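Local coordinates for protein polysaccharide deacetylase (Streptococcus pyogenes, PDB 6DQ3) that removes N-acetyl groups from the cell wall linkage unit of streptococcal rhamnopolysaccharides, as a zinc-containing member of the carbohydrate esterase 4 family, at residues I9-H15 with V71-D77; T99-G105 with S129-V135; T167-Y172 with Y190-T195. All coordinates share one frame. Residue numbers count along the deposited sequence, not the author numbering.

Interaction 1 (I9-H15 with V71-D77). With ACT (acetate ion), chain C.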
loop_
_atom_site.group_PDB
_atom_site.type_symbol
_atom_site.label_atom_id
_atom_site.label_comp_id
_atom_site.label_asym_id
_atom_site.label_seq_id
_atom_site.Cartn_x
_atom_site.Cartn_y
_atom_site.Cartn_z
ATOM N N ILE A 9 1.318 2.784 14.127
ATOM C CA ILE A 9 1.451 3.456 12.838
ATOM C C ILE A 9 0.160 3.270 12.051
ATOM O O ILE A 9 -0.223 2.126 11.761
ATOM C CB ILE A 9 2.646 2.908 12.042
ATOM C CG1 ILE A 9 3.965 3.194 12.761
ATOM C CG2 ILE A 9 2.671 3.499 10.636
ATOM C CD1 ILE A 9 5.176 2.581 12.077
ATOM N N PRO A 10 -0.542 4.346 11.689
ATOM C CA PRO A 10 -1.685 4.197 10.778
ATOM C C PRO A 10 -1.208 3.899 9.364
ATOM O O PRO A 10 -0.388 4.628 8.801
ATOM C CB PRO A 10 -2.399 5.552 10.865
ATOM C CG PRO A 10 -1.319 6.520 11.257
ATOM C CD PRO A 10 -0.350 5.742 12.131
ATOM N N ILE A 11 -1.712 2.809 8.804
ATOM C CA ILE A 11 -1.384 2.385 7.450
ATOM C C ILE A 11 -2.669 2.506 6.642
ATOM O O ILE A 11 -3.553 1.650 6.736
ATOM C CB ILE A 11 -0.838 0.955 7.406
ATOM C CG1 ILE A 11 0.398 0.802 8.294
ATOM C CG2 ILE A 11 -0.507 0.562 5.969
ATOM C CD1 ILE A 11 0.821 -0.644 8.453
ATOM N N LEU A 12 -2.783 3.571 5.854
ATOM C CA LEU A 12 -4.001 3.817 5.102
ATOM C C LEU A 12 -4.025 2.957 3.848
ATOM O O LEU A 12 -3.020 2.826 3.144
ATOM C CB LEU A 12 -4.109 5.296 4.730
ATOM C CG LEU A 12 -4.038 6.280 5.901
ATOM C CD1 LEU A 12 -4.314 7.702 5.403
ATOM C CD2 LEU A 12 -4.987 5.899 7.019
ATOM N N MET A 13 -5.182 2.361 3.583
ATOM C CA MET A 13 -5.376 1.509 2.418
ATOM C C MET A 13 -6.325 2.206 1.453
ATOM O O MET A 13 -7.536 2.265 1.696
ATOM C CB MET A 13 -5.919 0.137 2.809
ATOM C CG MET A 13 -6.252 -0.736 1.601
ATOM S SD MET A 13 -6.806 -2.396 2.024
ATOM C CE MET A 13 -8.199 -2.039 3.084
ATOM N N TYR A 14 -5.764 2.718 0.364
ATOM C CA TYR A 14 -6.494 3.280 -0.764
ATOM C C TYR A 14 -6.564 2.257 -1.894
ATOM O O TYR A 14 -5.740 1.348 -1.990
ATOM C CB TYR A 14 -5.803 4.544 -1.296
ATOM C CG TYR A 14 -5.879 5.768 -0.419
ATOM C CD1 TYR A 14 -4.901 6.024 0.526
ATOM C CD2 TYR A 14 -6.913 6.682 -0.556
ATOM C CE1 TYR A 14 -4.959 7.144 1.329
ATOM C CE2 TYR A 14 -6.981 7.806 0.237
ATOM C CZ TYR A 14 -6.002 8.033 1.180
ATOM O OH TYR A 14 -6.066 9.152 1.971
ATOM N N HIS A 15 -7.548 2.433 -2.775
ATOM C CA HIS A 15 -7.602 1.672 -4.016
ATOM C C HIS A 15 -7.820 2.668 -5.148
ATOM O O HIS A 15 -6.867 3.326 -5.586
ATOM C CB HIS A 15 -8.684 0.596 -3.952
ATOM C CG HIS A 15 -8.229 -0.654 -3.258
ATOM N ND1 HIS A 15 -8.133 -0.750 -1.887
ATOM C CD2 HIS A 15 -7.817 -1.847 -3.749
ATOM C CE1 HIS A 15 -7.698 -1.955 -1.560
ATOM N NE2 HIS A 15 -7.503 -2.643 -2.671
ATOM N N VAL A 71 3.010 10.081 12.147
ATOM C CA VAL A 71 3.513 9.353 10.992
ATOM C C VAL A 71 2.359 8.587 10.360
ATOM O O VAL A 71 1.369 8.248 11.011
ATOM C CB VAL A 71 4.655 8.373 11.348
ATOM C CG1 VAL A 71 5.774 9.088 12.080
ATOM C CG2 VAL A 71 4.115 7.204 12.163
ATOM N N VAL A 72 2.511 8.298 9.071
ATOM C CA VAL A 72 1.509 7.544 8.333
ATOM C C VAL A 72 2.195 6.837 7.176
ATOM O O VAL A 72 3.157 7.345 6.596
ATOM C CB VAL A 72 0.367 8.456 7.825
ATOM C CG1 VAL A 72 0.919 9.541 6.909
ATOM C CG2 VAL A 72 -0.682 7.619 7.118
ATOM N N TRP A 73 1.695 5.647 6.849
ATOM C CA TRP A 73 2.128 4.896 5.677
ATOM C C TRP A 73 0.951 4.849 4.710
ATOM O O TRP A 73 -0.044 4.166 4.968
ATOM C CB TRP A 73 2.586 3.492 6.063
ATOM C CG TRP A 73 3.191 2.719 4.929
ATOM C CD1 TRP A 73 3.614 3.213 3.722
ATOM C CD2 TRP A 73 3.427 1.309 4.889
ATOM N NE1 TRP A 73 4.109 2.194 2.943
ATOM C CE2 TRP A 73 4.004 1.016 3.636
ATOM C CE3 TRP A 73 3.211 0.264 5.793
ATOM C CZ2 TRP A 73 4.365 -0.278 3.267
ATOM C CZ3 TRP A 73 3.571 -1.016 5.423
ATOM C CH2 TRP A 73 4.141 -1.275 4.174
ATOM N N LEU A 74 1.063 5.590 3.609
ATOM C CA LEU A 74 0.033 5.614 2.580
ATOM C C LEU A 74 0.276 4.457 1.620
ATOM O O LEU A 74 1.330 4.400 0.973
ATOM C CB LEU A 74 0.052 6.935 1.811
ATOM C CG LEU A 74 -0.037 8.260 2.564
ATOM C CD1 LEU A 74 -0.019 9.410 1.554
ATOM C CD2 LEU A 74 -1.267 8.299 3.428
ATOM N N THR A 75 -0.693 3.544 1.519
ATOM C CA THR A 75 -0.573 2.389 0.639
ATOM C C THR A 75 -1.735 2.322 -0.343
ATOM O O THR A 75 -2.879 2.639 0.001
ATOM C CB THR A 75 -0.499 1.063 1.426
ATOM O OG1 THR A 75 -1.767 0.757 2.023
ATOM C CG2 THR A 75 0.568 1.140 2.514
ATOM N N PHE A 76 -1.423 1.887 -1.563
ATOM C CA PHE A 76 -2.382 1.720 -2.649
ATOM C C PHE A 76 -2.188 0.329 -3.232
ATOM O O PHE A 76 -1.069 -0.029 -3.609
ATOM C CB PHE A 76 -2.170 2.757 -3.765
ATOM C CG PHE A 76 -2.525 4.169 -3.383
ATOM C CD1 PHE A 76 -1.766 4.868 -2.465
ATOM C CD2 PHE A 76 -3.607 4.804 -3.974
ATOM C CE1 PHE A 76 -2.091 6.168 -2.126
ATOM C CE2 PHE A 76 -3.935 6.101 -3.637
ATOM C CZ PHE A 76 -3.178 6.781 -2.713
ATOM N N ASP A 77 -3.265 -0.438 -3.354
ATOM C CA ASP A 77 -3.168 -1.769 -3.934
ATOM C C ASP A 77 -3.562 -1.771 -5.410
ATOM O O ASP A 77 -4.275 -0.884 -5.892
ATOM C CB ASP A 77 -4.052 -2.771 -3.176
ATOM C CG ASP A 77 -3.712 -2.863 -1.702
ATOM O OD1 ASP A 77 -2.571 -2.531 -1.323
ATOM O OD2 ASP A 77 -4.588 -3.281 -0.918
HETATM C C ACT C . -6.293 -6.146 -2.294
HETATM O O ACT C . -6.294 -5.087 -2.953
HETATM O OXT ACT C . -6.234 -7.300 -2.759
HETATM C CH3 ACT C . -6.349 -6.003 -0.858
#
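Leu12 O accepts twice from one residue: Thr75 OG1 at 2.7 Å from Leu12 O, and Thr75 N at 2.9 Å from the same oxygen. A threonine suits this place because its p rotamer folds the hydroxyl back onto the neighbouring strand; the hydroxyl is also hydrogen-bonded to Arg212. The parallel ladder continues through Trp73 N to Pro10 O (3.0 Å), Leu12 N to Trp73 O (2.9 Å) and Tyr14 N to Thr75 O (2.9 Å), then ends in a weak bond from Asp77 N to Tyr14 O (3.3 Å). Pro10 has no NH to give, but its carbonyl still serves. Beyond the ladder, His15 NE2 donates to the acetate oxygen O at 2.7 Å. Asp77 OD2 forms a salt bridge with Arg212.

These are neighbouring strands of the distorted beta/alpha barrel of carbohydrate esterase 4 enzymes, and Thr75 to Asp77 begin the family's TFDD motif, completed by the zinc ligand Asp78. Acetate, chemically the product of deacetylation, sits at this end of the strands beside the zinc, although it probably came from the crystallisation liquor.

On the face bearing Ile11, Met13, Trp73 and Thr75, Ile11 CD1 meets the edge of the Trp73 indole, 3.7 Å from CE3, while NE1 of Trp73 is hydrogen-bonded to Thr99. The face bearing Leu12, Tyr14, Leu74 and Phe76 packs against helix 34-46. There Leu12 CD1 touches Leu74 CD2 at 3.7 Å, and Tyr14 CB lies over the Phe76 ring, 3.6 Å from its centroid, as the two near-parallel rings slide past each other with little overlap.

Interaction 2 (T99-G105 with S129-V135). With ZN (zinc ion), chain D.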
loop_
_atom_site.group_PDB
_atom_site.type_symbol
_atom_site.label_atom_id
_atom_site.label_comp_id
_atom_site.label_asym_id
_atom_site.label_seq_id
_atom_site.Cartn_x
_atom_site.Cartn_y
_atom_site.Cartn_z
ATOM N N THR A 99 3.161 4.224 -1.193
ATOM C CA THR A 99 3.549 2.915 -1.692
ATOM C C THR A 99 2.411 2.327 -2.506
ATOM O O THR A 99 1.249 2.380 -2.093
ATOM C CB THR A 99 3.880 1.942 -0.541
ATOM O OG1 THR A 99 5.022 2.409 0.175
ATOM C CG2 THR A 99 4.155 0.538 -1.080
ATOM N N ASN A 100 2.738 1.755 -3.659
ATOM C CA ASN A 100 1.768 0.987 -4.424
ATOM C C ASN A 100 2.189 -0.477 -4.480
ATOM O O ASN A 100 3.332 -0.792 -4.827
ATOM C CB ASN A 100 1.602 1.523 -5.844
ATOM C CG ASN A 100 0.378 0.952 -6.522
ATOM O OD1 ASN A 100 0.316 -0.245 -6.806
ATOM N ND2 ASN A 100 -0.615 1.797 -6.766
ATOM N N ASN A 101 1.257 -1.362 -4.155
ATOM C CA ASN A 101 1.498 -2.799 -4.161
ATOM C C ASN A 101 1.101 -3.364 -5.518
ATOM O O ASN A 101 -0.078 -3.340 -5.890
ATOM C CB ASN A 101 0.728 -3.418 -3.005
ATOM C CG ASN A 101 1.148 -2.817 -1.674
ATOM O OD1 ASN A 101 2.339 -2.742 -1.379
ATOM N ND2 ASN A 101 0.184 -2.350 -0.888
ATOM N N VAL A 102 2.089 -3.892 -6.239
ATOM C CA VAL A 102 2.005 -4.076 -7.682
ATOM C C VAL A 102 1.672 -5.522 -8.029
ATOM O O VAL A 102 2.294 -6.464 -7.513
ATOM C CB VAL A 102 3.315 -3.655 -8.371
ATOM C CG1 VAL A 102 3.219 -3.905 -9.881
ATOM C CG2 VAL A 102 3.657 -2.203 -8.068
ATOM N N ILE A 103 0.709 -5.686 -8.934
ATOM C CA ILE A 103 0.388 -6.968 -9.549
ATOM C C ILE A 103 1.296 -7.095 -10.768
ATOM O O ILE A 103 1.013 -6.530 -11.826
ATOM C CB ILE A 103 -1.089 -7.051 -9.936
ATOM C CG1 ILE A 103 -1.977 -6.743 -8.729
ATOM C CG2 ILE A 103 -1.419 -8.411 -10.524
ATOM C CD1 ILE A 103 -3.448 -6.563 -9.078
ATOM N N THR A 104 2.395 -7.840 -10.629
ATOM C CA THR A 104 3.444 -7.746 -11.639
ATOM C C THR A 104 3.014 -8.340 -12.973
ATOM O O THR A 104 3.494 -7.900 -14.021
ATOM C CB THR A 104 4.729 -8.412 -11.148
ATOM O OG1 THR A 104 4.491 -9.795 -10.860
ATOM C CG2 THR A 104 5.234 -7.705 -9.895
ATOM N N GLY A 105 2.115 -9.327 -12.961
ATOM C CA GLY A 105 1.686 -9.937 -14.209
ATOM C C GLY A 105 0.981 -8.971 -15.145
ATOM O O GLY A 105 1.171 -9.026 -16.363
ATOM N N SER A 129 7.066 4.387 -3.685
ATOM C CA SER A 129 7.651 3.064 -3.527
ATOM C C SER A 129 6.706 2.021 -4.109
ATOM O O SER A 129 5.481 2.162 -4.049
ATOM C CB SER A 129 7.935 2.761 -2.049
ATOM O OG SER A 129 8.559 1.502 -1.883
ATOM N N PHE A 130 7.278 0.966 -4.676
ATOM C CA PHE A 130 6.493 -0.058 -5.351
ATOM C C PHE A 130 6.852 -1.431 -4.800
ATOM O O PHE A 130 7.972 -1.920 -4.987
ATOM C CB PHE A 130 6.696 0.053 -6.853
ATOM C CG PHE A 130 6.263 1.385 -7.371
ATOM C CD1 PHE A 130 4.930 1.622 -7.641
ATOM C CD2 PHE A 130 7.168 2.423 -7.503
ATOM C CE1 PHE A 130 4.509 2.854 -8.076
ATOM C CE2 PHE A 130 6.753 3.663 -7.941
ATOM C CZ PHE A 130 5.421 3.879 -8.224
ATOM N N GLN A 131 5.895 -2.028 -4.109
ATOM C CA GLN A 131 6.081 -3.268 -3.386
ATOM C C GLN A 131 5.225 -4.358 -4.031
ATOM O O GLN A 131 4.681 -4.190 -5.130
ATOM C CB GLN A 131 5.769 -3.040 -1.903
ATOM C CG GLN A 131 6.626 -1.942 -1.246
ATOM C CD GLN A 131 8.112 -2.268 -1.218
ATOM O OE1 GLN A 131 8.510 -3.361 -0.826
ATOM N NE2 GLN A 131 8.939 -1.320 -1.647
ATOM N N ASP A 132 5.118 -5.496 -3.348
ATOM C CA ASP A 132 4.627 -6.712 -3.978
ATOM C C ASP A 132 3.138 -6.929 -3.759
ATOM O O ASP A 132 2.615 -6.707 -2.665
ATOM C CB ASP A 132 5.404 -7.917 -3.446
ATOM C CG ASP A 132 5.116 -9.176 -4.220
ATOM O OD1 ASP A 132 4.090 -9.827 -3.938
ATOM O OD2 ASP A 132 5.908 -9.491 -5.124
ATOM N N HIS A 133 2.457 -7.369 -4.826
ATOM C CA HIS A 133 1.057 -7.767 -4.750
ATOM C C HIS A 133 0.810 -9.020 -5.586
ATOM O O HIS A 133 -0.265 -9.182 -6.171
ATOM C CB HIS A 133 0.149 -6.615 -5.187
ATOM C CG HIS A 133 -1.236 -6.675 -4.616
ATOM N ND1 HIS A 133 -1.515 -7.178 -3.362
ATOM C CD2 HIS A 133 -2.420 -6.267 -5.128
ATOM C CE1 HIS A 133 -2.814 -7.092 -3.135
ATOM N NE2 HIS A 133 -3.386 -6.542 -4.193
ATOM N N THR A 134 1.813 -9.908 -5.639
ATOM C CA THR A 134 1.824 -11.179 -6.359
ATOM C C THR A 134 1.891 -10.986 -7.870
ATOM O O THR A 134 1.784 -9.863 -8.377
ATOM C CB THR A 134 0.609 -12.058 -6.028
ATOM O OG1 THR A 134 -0.538 -11.598 -6.753
ATOM C CG2 THR A 134 0.319 -12.080 -4.534
ATOM N N VAL A 135 2.068 -12.091 -8.596
ATOM C CA VAL A 135 2.115 -12.038 -10.054
ATOM C C VAL A 135 0.710 -11.955 -10.634
ATOM O O VAL A 135 0.405 -11.063 -11.431
ATOM C CB VAL A 135 2.867 -13.260 -10.616
ATOM C CG1 VAL A 135 2.885 -13.206 -12.146
ATOM C CG2 VAL A 135 4.274 -13.356 -10.057
HETATM ZN ZN ZN D . -5.501 -6.528 -4.727
HETATM O O HOH W 1 -7.812 -6.278 -5.248
#
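Two adjacent parallel strands of the deacetylase barrel run here into a zinc site, and His133 opens the His-x-x-x-His motif in which it and His137 bind the metal. With 73 Å² covered, His133 gives up more surface to this contact than any other residue. Its CB packs 3.4 Å from Asn101 O, and Ile103 CG1 lies 3.7 Å from His133 CD2. So held, the imidazole presents NE2 to zinc at 2.2 Å. Asp78, His137, water 1 and both oxygens of the acetate complete the site, and ND1 is hydrogen-bonded to Ala171 O.

Gln131 sits in the regular part of the pairing. Its N donates to Asn100 O (2.9 Å), and its O receives Val102 N (2.8 Å). The methylene chain of the glutamine lies against Thr99, with Gln131 CG 3.5 Å from Thr99 CG2. Its amide then leads away, where NE2 donates to Ser129 OG (2.9 Å) and OE1 accepts from Ala169 and Ile168 of the next strand region.

Past the strands comes an Asx turn, Thr134 N to Asp132 OD1 (2.8 Å), and carbonyls meet the start of helix 104-108. Thr104 N donates to Thr134 O at 3.1 Å. Val135, its backbone close against Thr104 OG1, offers the next acceptor: Gly105 N reaches Val135 O at 2.9 Å. Glycine suits that position, since an ideal CB would lie only 2.5 Å from Val135 O.

Interaction 3 (T167-Y172 with Y190-T195)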
loop_
_atom_site.group_PDB
_atom_site.type_symbol
_atom_site.label_atom_id
_atom_site.label_comp_id
_atom_site.label_asym_id
_atom_site.label_seq_id
_atom_site.Cartn_x
_atom_site.Cartn_y
_atom_site.Cartn_z
ATOM N N THR A 167 12.719 -5.388 -2.858
ATOM C CA THR A 167 11.346 -5.301 -2.380
ATOM C C THR A 167 11.225 -5.979 -1.025
ATOM O O THR A 167 11.667 -7.120 -0.852
ATOM C CB THR A 167 10.402 -5.960 -3.385
ATOM O OG1 THR A 167 10.606 -5.387 -4.685
ATOM C CG2 THR A 167 8.952 -5.763 -2.972
ATOM N N ILE A 168 10.626 -5.288 -0.058
ATOM C CA ILE A 168 10.557 -5.802 1.306
ATOM C C ILE A 168 9.138 -5.993 1.811
ATOM O O ILE A 168 8.962 -6.605 2.876
ATOM C CB ILE A 168 11.335 -4.901 2.289
ATOM C CG1 ILE A 168 10.732 -3.494 2.335
ATOM C CG2 ILE A 168 12.795 -4.809 1.886
ATOM C CD1 ILE A 168 11.185 -2.687 3.538
ATOM N N ALA A 169 8.120 -5.487 1.112
ATOM C CA ALA A 169 6.757 -5.519 1.620
ATOM C C ALA A 169 5.832 -6.199 0.626
ATOM O O ALA A 169 6.018 -6.099 -0.591
ATOM C CB ALA A 169 6.242 -4.098 1.916
ATOM N N ILE A 170 4.822 -6.885 1.161
ATOM C CA ILE A 170 3.799 -7.531 0.350
ATOM C C ILE A 170 2.432 -7.181 0.923
ATOM O O ILE A 170 2.265 -7.020 2.138
ATOM C CB ILE A 170 3.996 -9.069 0.288
ATOM C CG1 ILE A 170 2.921 -9.725 -0.584
ATOM C CG2 ILE A 170 3.994 -9.657 1.698
ATOM C CD1 ILE A 170 3.149 -11.203 -0.832
ATOM N N ALA A 171 1.459 -7.022 0.028
ATOM C CA ALA A 171 0.045 -6.954 0.388
ATOM C C ALA A 171 -0.625 -8.212 -0.155
ATOM O O ALA A 171 -0.541 -8.484 -1.355
ATOM C CB ALA A 171 -0.622 -5.699 -0.184
ATOM N N TYR A 172 -1.272 -8.981 0.716
ATOM C CA TYR A 172 -1.906 -10.226 0.276
ATOM C C TYR A 172 -3.186 -9.915 -0.491
ATOM O O TYR A 172 -3.992 -9.096 -0.031
ATOM C CB TYR A 172 -2.207 -11.128 1.474
ATOM C CG TYR A 172 -0.994 -11.296 2.351
ATOM C CD1 TYR A 172 0.146 -11.922 1.867
ATOM C CD2 TYR A 172 -0.969 -10.793 3.642
ATOM C CE1 TYR A 172 1.263 -12.045 2.639
ATOM C CE2 TYR A 172 0.147 -10.924 4.429
ATOM C CZ TYR A 172 1.263 -11.548 3.922
ATOM O OH TYR A 172 2.386 -11.681 4.696
ATOM N N TYR A 190 10.780 -11.204 2.789
ATOM C CA TYR A 190 9.896 -10.079 3.047
ATOM C C TYR A 190 10.032 -9.632 4.496
ATOM O O TYR A 190 10.152 -10.455 5.404
ATOM C CB TYR A 190 8.448 -10.457 2.765
ATOM C CG TYR A 190 8.109 -10.510 1.303
ATOM C CD1 TYR A 190 7.879 -9.345 0.587
ATOM C CD2 TYR A 190 8.012 -11.719 0.640
ATOM C CE1 TYR A 190 7.563 -9.387 -0.752
ATOM C CE2 TYR A 190 7.702 -11.775 -0.689
ATOM C CZ TYR A 190 7.475 -10.602 -1.386
ATOM O OH TYR A 190 7.161 -10.647 -2.720
ATOM N N LYS A 191 9.999 -8.322 4.713
ATOM C CA LYS A 191 10.112 -7.756 6.051
ATOM C C LYS A 191 8.782 -7.273 6.601
ATOM O O LYS A 191 8.592 -7.262 7.826
ATOM C CB LYS A 191 11.101 -6.585 6.043
ATOM C CG LYS A 191 12.505 -6.952 5.577
ATOM C CD LYS A 191 13.126 -8.003 6.488
ATOM C CE LYS A 191 14.515 -8.429 6.018
ATOM N NZ LYS A 191 15.105 -9.459 6.924
ATOM N N LEU A 192 7.865 -6.880 5.715
ATOM C CA LEU A 192 6.565 -6.349 6.083
ATOM C C LEU A 192 5.481 -7.004 5.244
ATOM O O LEU A 192 5.689 -7.328 4.071
ATOM C CB LEU A 192 6.488 -4.831 5.867
ATOM C CG LEU A 192 7.421 -3.952 6.693
ATOM C CD1 LEU A 192 7.334 -2.507 6.195
ATOM C CD2 LEU A 192 7.097 -4.037 8.169
ATOM N N GLY A 193 4.313 -7.181 5.853
ATOM C CA GLY A 193 3.145 -7.677 5.157
ATOM C C GLY A 193 1.909 -6.964 5.660
ATOM O O GLY A 193 1.776 -6.737 6.866
ATOM N N VAL A 194 1.008 -6.584 4.758
ATOM C CA VAL A 194 -0.190 -5.840 5.127
ATOM C C VAL A 194 -1.425 -6.634 4.731
ATOM O O VAL A 194 -1.462 -7.274 3.675
ATOM C CB VAL A 194 -0.225 -4.428 4.499
ATOM C CG1 VAL A 194 0.893 -3.578 5.090
ATOM C CG2 VAL A 194 -0.131 -4.482 2.990
ATOM N N THR A 195 -2.439 -6.569 5.584
ATOM C CA THR A 195 -3.687 -7.291 5.449
ATOM C C THR A 195 -4.806 -6.292 5.153
ATOM O O THR A 195 -4.557 -5.104 4.913
ATOM C CB THR A 195 -3.972 -8.064 6.734
ATOM O OG1 THR A 195 -4.371 -7.131 7.746
ATOM C CG2 THR A 195 -2.727 -8.821 7.203
HETATM O O HOH W 2 -3.891 -7.190 2.079
#
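A beta-alpha-beta unit joins these segments: strand 169-171, helix 179-187 and strand 192-198, the strands lying parallel side by side in the barrel wall. Tyr190, at chi1 m, lays its ring beside the first strand, so that Ile170 CB sits over one face, 4.1 Å from the ring centroid, in a CH-pi contact. Ile170 itself is extended (t, t) and also touches Met152 of helix 145-162, whose backbone oxygen receives a hydrogen bond from Tyr190 OH.

Tyr172, also m, turns its ring across the second strand, with its OH hydrogen-bonded to Leu208 O. Glycine suits position 193, since an ideal CB there would lie 2.6 Å from Tyr172 OH. The opposite face takes Ala169, Ala171, Leu192 and Val194. Small Ala171 lets a branched neighbour approach closely, its CB 3.4 Å from Val194 CG2, while Ala169 CB packs 4.0 Å from Leu192 CB.

Ile168, at chi1 p, has its CB 4.0 Å from Lys191 CG and also touches Pro54 and Glu55 of helix 54-63; its carbonyl accepts Lys191 N (2.7 Å) and Leu192 N (3.1 Å). Ile170 N to Leu192 O (3.1 Å) and Val194 N to Ile170 O (2.9 Å) extend the ladder. Its last rung is weak, Tyr172 N to Val194 O at 3.4 Å, and water 2 spans the widening strands by donating to Tyr172 O (2.8 Å) and Val194 O (2.9 Å).

Overall arrangement
From the N terminus, interaction 1 closes first, returning the chain to strand 8-14 after a 55-residue excursion through helices 34-46 and 54-63. Interaction 2 follows, closing a shorter loop that holds helix 117-124, and interaction 3 closes the shortest, round helix 179-187. The three are in series; none nests in or crosses another. Strands 71-77 and 98-102 are hydrogen-bonded neighbours, linking interactions 1 and 2. Backbone bonds from Asp132 to Ala169 and Ala171 continue to interaction 3, and strand 210-214, between 192-198 and 8-14, completes the circuit. Inside, Trp73 packs against Ala169, Leu192 and Val194, joining interactions 1 and 3 across the barrel.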